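Local coordinates for lipoate-protein ligase, putative (Streptococcus pneumoniae, PDB 1VQZ), which is a putative member of the lipoate-protein ligase family, combining a lipoyl protein ligase A/B catalytic domain with a bacterial lipoate protein ligase C-terminal region, at residues Y32-L37 / A147-N152; I98-D103 / G153-H158. All coordinates share one frame; numbering follows the deposited sequence.

Interaction 1 (Y32-L37 / A147-N152). With EDO (1,2-ethanediol), chain N.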
ATOM      1  N   TYR A  32      12.546  -2.461  -6.430  1.00 28.78           N
ATOM      2  CA  TYR A  32      13.907  -2.930  -6.663  1.00 28.55           C
ATOM      3  C   TYR A  32      14.713  -3.034  -5.351  1.00 26.98           C
ATOM      4  O   TYR A  32      15.383  -4.023  -5.098  1.00 27.03           O
ATOM      5  CB  TYR A  32      14.619  -2.030  -7.656  1.00 30.13           C
ATOM      6  CG  TYR A  32      15.880  -2.663  -8.178  1.00 31.78           C
ATOM      7  CD1 TYR A  32      15.833  -3.618  -9.197  1.00 30.08           C
ATOM      8  CD2 TYR A  32      17.116  -2.312  -7.664  1.00 31.28           C
ATOM      9  CE1 TYR A  32      16.993  -4.251  -9.681  1.00 33.98           C
ATOM     10  CE2 TYR A  32      18.308  -2.926  -8.150  1.00 36.51           C
ATOM     11  CZ  TYR A  32      18.230  -3.901  -9.163  1.00 28.19           C
ATOM     12  OH  TYR A  32      19.376  -4.483  -9.635  1.00 35.49           O
ATOM     13  N   ALA A  33      14.619  -2.016  -4.495  1.00 26.95           N
ATOM     14  CA  ALA A  33      15.239  -2.081  -3.208  1.00 25.90           C
ATOM     15  C   ALA A  33      14.657  -3.243  -2.374  1.00 27.12           C
ATOM     16  O   ALA A  33      15.412  -4.041  -1.804  1.00 28.59           O
ATOM     17  CB  ALA A  33      15.115  -0.715  -2.496  1.00 28.50           C
ATOM     18  N   PHE A  34      13.322  -3.358  -2.321  1.00 27.73           N
ATOM     19  CA  PHE A  34      12.655  -4.401  -1.539  1.00 25.77           C
ATOM     20  C   PHE A  34      13.057  -5.795  -2.010  1.00 27.64           C
ATOM     21  O   PHE A  34      13.497  -6.656  -1.212  1.00 26.25           O
ATOM     22  CB  PHE A  34      11.161  -4.220  -1.716  1.00 26.95           C
ATOM     23  CG  PHE A  34      10.294  -5.164  -0.915  1.00 29.22           C
ATOM     24  CD1 PHE A  34      10.703  -5.671   0.336  1.00 26.54           C
ATOM     25  CD2 PHE A  34       8.987  -5.443  -1.365  1.00 32.98           C
ATOM     26  CE1 PHE A  34       9.844  -6.489   1.108  1.00 25.57           C
ATOM     27  CE2 PHE A  34       8.137  -6.253  -0.611  1.00 33.69           C
ATOM     28  CZ  PHE A  34       8.576  -6.780   0.627  1.00 25.44           C
ATOM     29  N   LYS A  35      12.982  -6.023  -3.319  1.00 26.45           N
ATOM     30  CA  LYS A  35      13.115  -7.400  -3.881  1.00 27.75           C
ATOM     31  C   LYS A  35      14.470  -7.795  -4.458  1.00 26.60           C
ATOM     32  O   LYS A  35      14.797  -8.964  -4.551  1.00 26.10           O
ATOM     33  CB  LYS A  35      12.023  -7.631  -4.931  1.00 27.57           C
ATOM     34  CG  LYS A  35      10.640  -7.517  -4.381  1.00 30.55           C
ATOM     35  CD  LYS A  35       9.578  -7.754  -5.467  1.00 32.55           C
ATOM     36  CE  LYS A  35       8.151  -7.722  -4.866  1.00 39.04           C
ATOM     37  NZ  LYS A  35       7.070  -7.799  -5.956  1.00 32.84           N
ATOM     38  N   HIS A  36      15.263  -6.811  -4.800  1.00 28.55           N
ATOM     39  CA  HIS A  36      16.502  -7.034  -5.557  1.00 27.71           C
ATOM     40  C   HIS A  36      17.788  -6.693  -4.812  1.00 24.86           C
ATOM     41  O   HIS A  36      18.816  -7.219  -5.169  1.00 27.89           O
ATOM     42  CB  HIS A  36      16.463  -6.207  -6.847  1.00 26.93           C
ATOM     43  CG  HIS A  36      15.492  -6.713  -7.857  1.00 33.21           C
ATOM     44  ND1 HIS A  36      15.879  -7.474  -8.938  1.00 33.82           N
ATOM     45  CD2 HIS A  36      14.153  -6.536  -7.973  1.00 37.52           C
ATOM     46  CE1 HIS A  36      14.814  -7.756  -9.666  1.00 42.74           C
ATOM     47  NE2 HIS A  36      13.758  -7.194  -9.110  1.00 32.81           N
ATOM     48  N   LEU A  37      17.746  -5.810  -3.808  1.00 26.72           N
ATOM     49  CA  LEU A  37      18.953  -5.468  -3.040  1.00 28.38           C
ATOM     50  C   LEU A  37      19.070  -6.354  -1.799  1.00 28.78           C
ATOM     51  O   LEU A  37      19.161  -5.877  -0.652  1.00 27.71           O
ATOM     52  CB  LEU A  37      19.020  -3.984  -2.637  1.00 30.50           C
ATOM     53  CG  LEU A  37      19.089  -2.920  -3.759  1.00 30.56           C
ATOM     54  CD1 LEU A  37      19.272  -1.560  -3.146  1.00 34.63           C
ATOM     55  CD2 LEU A  37      20.196  -3.169  -4.750  1.00 31.61           C
ATOM     56  N   ALA A 147       1.721   0.924   5.750  1.00 35.26           N
ATOM     57  CA  ALA A 147       1.313  -0.381   5.261  1.00 32.95           C
ATOM     58  C   ALA A 147       2.522  -1.302   5.140  1.00 32.73           C
ATOM     59  O   ALA A 147       3.610  -0.896   4.796  1.00 30.61           O
ATOM     60  CB  ALA A 147       0.605  -0.244   3.926  1.00 32.46           C
ATOM     61  N   GLN A 148       2.285  -2.574   5.386  1.00 35.59           N
ATOM     62  CA  GLN A 148       3.300  -3.595   5.386  1.00 35.20           C
ATOM     63  C   GLN A 148       3.092  -4.545   4.191  1.00 31.28           C
ATOM     64  O   GLN A 148       1.947  -4.889   3.820  1.00 29.12           O
ATOM     65  CB  GLN A 148       3.219  -4.325   6.724  1.00 33.11           C
ATOM     66  CG  GLN A 148       4.317  -5.350   6.952  1.00 43.22           C
ATOM     67  CD  GLN A 148       4.248  -6.024   8.336  1.00 44.51           C
ATOM     68  OE1 GLN A 148       3.789  -5.429   9.328  1.00 53.04           O
ATOM     69  NE2 GLN A 148       4.700  -7.276   8.394  1.00 47.40           N
ATOM     70  N   ALA A 149       4.202  -4.950   3.589  1.00 31.36           N
ATOM     71  CA  ALA A 149       4.242  -6.031   2.602  1.00 31.50           C
ATOM     72  C   ALA A 149       5.310  -7.033   3.019  1.00 30.96           C
ATOM     73  O   ALA A 149       6.299  -6.671   3.611  1.00 29.86           O
ATOM     74  CB  ALA A 149       4.536  -5.496   1.186  1.00 32.69           C
ATOM     75  N   TYR A 150       5.096  -8.296   2.694  1.00 30.76           N
ATOM     76  CA  TYR A 150       6.003  -9.351   3.110  1.00 33.09           C
ATOM     77  C   TYR A 150       6.219 -10.275   1.965  1.00 34.96           C
ATOM     78  O   TYR A 150       5.262 -10.814   1.413  1.00 34.56           O
ATOM     79  CB  TYR A 150       5.422 -10.143   4.268  1.00 33.60           C
ATOM     80  CG  TYR A 150       6.253 -11.323   4.656  1.00 30.75           C
ATOM     81  CD1 TYR A 150       7.369 -11.160   5.442  1.00 28.94           C
ATOM     82  CD2 TYR A 150       5.944 -12.608   4.202  1.00 29.94           C
ATOM     83  CE1 TYR A 150       8.162 -12.234   5.823  1.00 33.74           C
ATOM     84  CE2 TYR A 150       6.743 -13.719   4.589  1.00 44.38           C
ATOM     85  CZ  TYR A 150       7.860 -13.501   5.405  1.00 35.82           C
ATOM     86  OH  TYR A 150       8.671 -14.533   5.820  1.00 34.73           O
ATOM     87  N   ILE A 151       7.476 -10.415   1.573  1.00 37.52           N
ATOM     88  CA  ILE A 151       7.902 -11.520   0.740  1.00 45.32           C
ATOM     89  C   ILE A 151       8.722 -12.462   1.637  1.00 47.90           C
ATOM     90  O   ILE A 151       8.913 -12.170   2.842  1.00 47.51           O
ATOM     91  CB  ILE A 151       8.772 -11.052  -0.416  1.00 46.45           C
ATOM     92  CG1 ILE A 151      10.154 -10.602   0.119  1.00 49.27           C
ATOM     93  CG2 ILE A 151       8.000 -10.023  -1.244  1.00 51.30           C
ATOM     94  CD1 ILE A 151      11.062  -9.806  -0.927  1.00 49.12           C
ATOM     95  N   ASN A 152       9.230 -13.563   1.078  1.00 48.69           N
ATOM     96  CA  ASN A 152       9.962 -14.536   1.929  1.00 46.94           C
ATOM     97  C   ASN A 152      11.218 -13.861   2.462  1.00 41.44           C
ATOM     98  O   ASN A 152      12.005 -13.245   1.735  1.00 39.14           O
ATOM     99  CB  ASN A 152      10.263 -15.898   1.259  1.00 48.48           C
TER
HETATM  100  C1  EDO N 412      10.979  -7.733 -10.206  1.00 47.95           C
HETATM  101  O1  EDO N 412      10.973  -7.590  -8.789  1.00 44.79           O
HETATM  102  C2  EDO N 412      10.236  -6.535 -10.770  1.00 47.72           C
HETATM  103  O2  EDO N 412       8.830  -6.666 -10.585  1.00 32.47           O
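K35 and H36 flank O1 of a 1,2-ethanediol, which gives a 2.8 Å hydrogen bond to NE2 of H36 at the ring edge while CD of K35 lies 3.6 Å from it; the diol is also hydrogen-bonded to E31 OE1. One turn along from Y32, CB of H36 sits over the centre of the Y32 ring, 3.4 Å above its plane. This is helix-on-sheet packing in an alpha/beta domain, with helix 23-36 lying over strand 141-151; the local axes come within 10.3 Å and make an angle of 28°. The extended K35 chain passes I151, its CG 4.2 Å from I151 CD1, and carries its ammonium to a salt bridge with E31. Beside it, F34 does most of the work. CG of F34 is anti to the backbone N (chi1 -177°). The F34 and I151 side chains meet tip to tip. F34 CE2 also reaches the methyl of A149, 4.1 Å from its CB, and the edge of the ring points at Y150 N. CG2 of I151 touches CZ of F34 at 3.8 Å, while the other branch puts CD1 over one ring face in a CH-pi contact, 4.2 Å from the F34 centroid.

Interaction 2 (I98-D103 / G153-H158)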
ATOM      1  N   ILE A  98      10.762   1.571   4.551  1.00 30.60           N
ATOM      2  CA  ILE A  98      11.597   0.878   5.536  1.00 28.75           C
ATOM      3  C   ILE A  98      11.596  -0.607   5.167  1.00 28.03           C
ATOM      4  O   ILE A  98      10.612  -1.286   5.362  1.00 29.16           O
ATOM      5  CB  ILE A  98      11.020   1.042   6.934  1.00 29.66           C
ATOM      6  CG1 ILE A  98      10.738   2.523   7.209  1.00 35.22           C
ATOM      7  CG2 ILE A  98      11.955   0.485   8.016  1.00 27.89           C
ATOM      8  CD1 ILE A  98       9.803   2.708   8.368  1.00 38.90           C
ATOM      9  N   ILE A  99      12.724  -1.090   4.667  1.00 25.25           N
ATOM     10  CA  ILE A  99      12.929  -2.488   4.295  1.00 25.88           C
ATOM     11  C   ILE A  99      13.900  -3.187   5.201  1.00 28.93           C
ATOM     12  O   ILE A  99      14.963  -2.631   5.567  1.00 27.43           O
ATOM     13  CB  ILE A  99      13.459  -2.557   2.870  1.00 26.00           C
ATOM     14  CG1 ILE A  99      12.391  -2.044   1.888  1.00 24.36           C
ATOM     15  CG2 ILE A  99      13.907  -3.963   2.513  1.00 27.06           C
ATOM     16  CD1 ILE A  99      12.981  -1.392   0.659  1.00 29.16           C
ATOM     17  N   SER A 100      13.552  -4.421   5.569  1.00 29.34           N
ATOM     18  CA  SER A 100      14.389  -5.201   6.518  1.00 29.87           C
ATOM     19  C   SER A 100      14.269  -6.684   6.267  1.00 29.37           C
ATOM     20  O   SER A 100      13.184  -7.194   6.002  1.00 31.97           O
ATOM     21  CB  SER A 100      13.988  -4.934   7.963  1.00 32.97           C
ATOM     22  OG  SER A 100      12.641  -5.355   8.119  1.00 37.21           O
ATOM     23  N   LYS A 101      15.405  -7.345   6.284  1.00 27.46           N
ATOM     24  CA  LYS A 101      15.491  -8.771   6.399  1.00 32.36           C
ATOM     25  C   LYS A 101      14.802  -9.202   7.681  1.00 32.15           C
ATOM     26  O   LYS A 101      14.997  -8.617   8.758  1.00 30.92           O
ATOM     27  CB  LYS A 101      16.963  -9.184   6.457  1.00 29.68           C
ATOM     28  CG  LYS A 101      17.212 -10.688   6.617  1.00 35.33           C
ATOM     29  CD  LYS A 101      18.720 -10.998   6.649  1.00 38.03           C
ATOM     30  CE  LYS A 101      18.964 -12.513   6.694  1.00 42.15           C
ATOM     31  NZ  LYS A 101      20.378 -12.915   6.383  1.00 45.13           N
ATOM     32  N   GLU A 102      13.993 -10.237   7.551  1.00 33.16           N
ATOM     33  CA  GLU A 102      13.282 -10.830   8.657  1.00 34.15           C
ATOM     34  C   GLU A 102      14.323 -11.474   9.567  1.00 33.61           C
ATOM     35  O   GLU A 102      15.018 -12.389   9.171  1.00 32.39           O
ATOM     36  CB  GLU A 102      12.289 -11.869   8.120  1.00 32.08           C
ATOM     37  CG  GLU A 102      11.458 -12.584   9.154  1.00 37.06           C
ATOM     38  CD  GLU A 102      10.436 -13.526   8.519  1.00 36.21           C
ATOM     39  OE1 GLU A 102      10.581 -13.838   7.321  1.00 45.09           O
ATOM     40  OE2 GLU A 102       9.485 -13.953   9.210  1.00 44.07           O
ATOM     41  N   ASP A 103      14.433 -10.940  10.768  1.00 38.10           N
ATOM     42  CA  ASP A 103      15.397 -11.374  11.773  1.00 39.70           C
ATOM     43  C   ASP A 103      14.794 -11.011  13.128  1.00 40.86           C
ATOM     44  O   ASP A 103      14.502  -9.821  13.408  1.00 39.31           O
ATOM     45  CB  ASP A 103      16.737 -10.667  11.554  1.00 41.19           C
ATOM     46  CG  ASP A 103      17.777 -11.008  12.615  1.00 46.78           C
ATOM     47  OD1 ASP A 103      17.489 -11.771  13.571  1.00 48.65           O
ATOM     48  OD2 ASP A 103      18.903 -10.487  12.493  1.00 53.77           O
ATOM     49  N   GLY A 153      11.302 -13.893   3.776  1.00 39.22           N
ATOM     50  CA  GLY A 153      12.455 -13.444   4.508  1.00 36.38           C
ATOM     51  C   GLY A 153      12.668 -11.948   4.495  1.00 30.05           C
ATOM     52  O   GLY A 153      13.685 -11.527   4.971  1.00 32.05           O
ATOM     53  N   ARG A 154      11.733 -11.176   3.956  1.00 29.63           N
ATOM     54  CA  ARG A 154      11.899  -9.728   3.823  1.00 31.92           C
ATOM     55  C   ARG A 154      10.601  -8.915   3.981  1.00 29.16           C
ATOM     56  O   ARG A 154       9.520  -9.197   3.377  1.00 28.44           O
ATOM     57  CB  ARG A 154      12.611  -9.421   2.498  1.00 36.08           C
ATOM     58  CG  ARG A 154      13.022  -8.025   2.327  1.00 38.84           C
ATOM     59  CD  ARG A 154      13.868  -7.779   1.059  1.00 42.56           C
ATOM     60  NE  ARG A 154      15.233  -7.841   1.419  1.00 43.62           N
ATOM     61  CZ  ARG A 154      16.183  -6.930   1.248  1.00 33.14           C
ATOM     62  NH1 ARG A 154      16.061  -5.820   0.556  1.00 30.83           N
ATOM     63  NH2 ARG A 154      17.352  -7.231   1.777  1.00 32.26           N
ATOM     64  N   ILE A 155      10.714  -7.873   4.798  1.00 28.24           N
ATOM     65  CA  ILE A 155       9.587  -7.056   5.234  1.00 26.82           C
ATOM     66  C   ILE A 155       9.731  -5.636   4.746  1.00 32.16           C
ATOM     67  O   ILE A 155      10.814  -5.063   4.857  1.00 31.23           O
ATOM     68  CB  ILE A 155       9.559  -7.010   6.762  1.00 29.21           C
ATOM     69  CG1 ILE A 155       9.409  -8.441   7.333  1.00 33.42           C
ATOM     70  CG2 ILE A 155       8.439  -6.057   7.271  1.00 28.09           C
ATOM     71  CD1 ILE A 155       9.721  -8.579   8.775  1.00 36.06           C
HETATM   72  N   MSE A 156       8.645  -5.069   4.205  1.00 31.52           N
HETATM   73  CA  MSE A 156       8.608  -3.646   3.900  1.00 32.96           C
HETATM   74  C   MSE A 156       7.455  -2.980   4.615  1.00 30.56           C
HETATM   75  O   MSE A 156       6.319  -3.416   4.527  1.00 27.46           O
HETATM   76  CB  MSE A 156       8.517  -3.385   2.391  1.00 28.92           C
HETATM   77  CG  MSE A 156       8.482  -1.914   2.050  1.00 30.71           C
HETATM   78 SE   MSE A 156       8.437  -1.533   0.103  1.00 44.10          SE
HETATM   79  CE  MSE A 156       6.660  -2.451  -0.293  1.00 33.72           C
ATOM     80  N   HIS A 157       7.781  -1.917   5.322  1.00 29.05           N
ATOM     81  CA  HIS A 157       6.803  -0.966   5.839  1.00 30.06           C
ATOM     82  C   HIS A 157       6.929   0.309   4.998  1.00 31.34           C
ATOM     83  O   HIS A 157       8.008   0.869   4.899  1.00 28.48           O
ATOM     84  CB  HIS A 157       7.095  -0.590   7.274  1.00 28.39           C
ATOM     85  CG  HIS A 157       6.846  -1.695   8.246  1.00 32.00           C
ATOM     86  ND1 HIS A 157       5.644  -1.834   8.912  1.00 33.61           N
ATOM     87  CD2 HIS A 157       7.611  -2.745   8.622  1.00 36.19           C
ATOM     88  CE1 HIS A 157       5.696  -2.906   9.682  1.00 36.45           C
ATOM     89  NE2 HIS A 157       6.880  -3.471   9.527  1.00 34.27           N
ATOM     90  N   HIS A 158       5.844   0.763   4.395  1.00 28.63           N
ATOM     91  CA  HIS A 158       5.919   2.005   3.633  1.00 29.60           C
ATOM     92  C   HIS A 158       4.657   2.817   3.804  1.00 31.20           C
ATOM     93  O   HIS A 158       3.606   2.311   4.241  1.00 29.68           O
ATOM     94  CB  HIS A 158       6.328   1.796   2.159  1.00 30.03           C
ATOM     95  CG  HIS A 158       5.323   1.085   1.308  1.00 30.49           C
ATOM     96  ND1 HIS A 158       5.443   0.990  -0.067  1.00 32.51           N
ATOM     97  CD2 HIS A 158       4.179   0.428   1.636  1.00 38.34           C
ATOM     98  CE1 HIS A 158       4.418   0.293  -0.543  1.00 37.56           C
ATOM     99  NE2 HIS A 158       3.622  -0.028   0.467  1.00 31.67           N
TER
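I98 faces H157 across two antiparallel strands, and the pair is hydrogen-bonded both ways: I98 N to H157 O and H157 N to I98 O are each 2.9 Å. I99 follows, opposite M156 in a non-hydrogen-bonded pair. Its CG1 rests 3.9 Å from CG of the selenomethionine, while CG2, anti to the backbone N, turns the other way along the strand to meet R154 at 3.5 Å from NH1. The R154 chain bends at chi3 (-95°), and its guanidinium goes on to the carbonyl of E40. S100 repeats the hydrogen-bonded pattern with I155; the bond from I155 N to S100 O is 2.8 Å and nearly straight, at 171°. On this face the S100 hydroxyl lies beside I155, OG 3.8 Å from CB. K101 pairs with R154 without hydrogen bonds. At E102, just past the strand, the amide N reaches G153 O at 2.9 Å, approaching from well above the carbonyl plane. The extended E102 side chain reaches out beside the glycine, OE1 3.4 Å from G153 CA, and its carboxylate bonds Y150 OH. These are neighbouring antiparallel strands, 93-101 and 154-162, in the interior of the large mixed sheet of an alpha/beta catalytic domain.

Interactions 1 and 2 have centres about 6 Å apart and share one sheet, in which strands 141-151 and 154-162 form a tight hairpin turning at N152 and G153. A149 N to M156 O, 2.8 Å, is a probable backbone bond between them. R154 ties interaction 2 to the helix of interaction 1, its NH1 hydrogen-bonded to F34 O at 3.2 Å. On that side of the sheet, I99 and M156 both touch F34, which thus packs across three adjacent strands. A different 1,2-ethanediol, not the one at H36, lies about 6 Å from the side chain of M156; such molecules probably come from the crystallisation liquor.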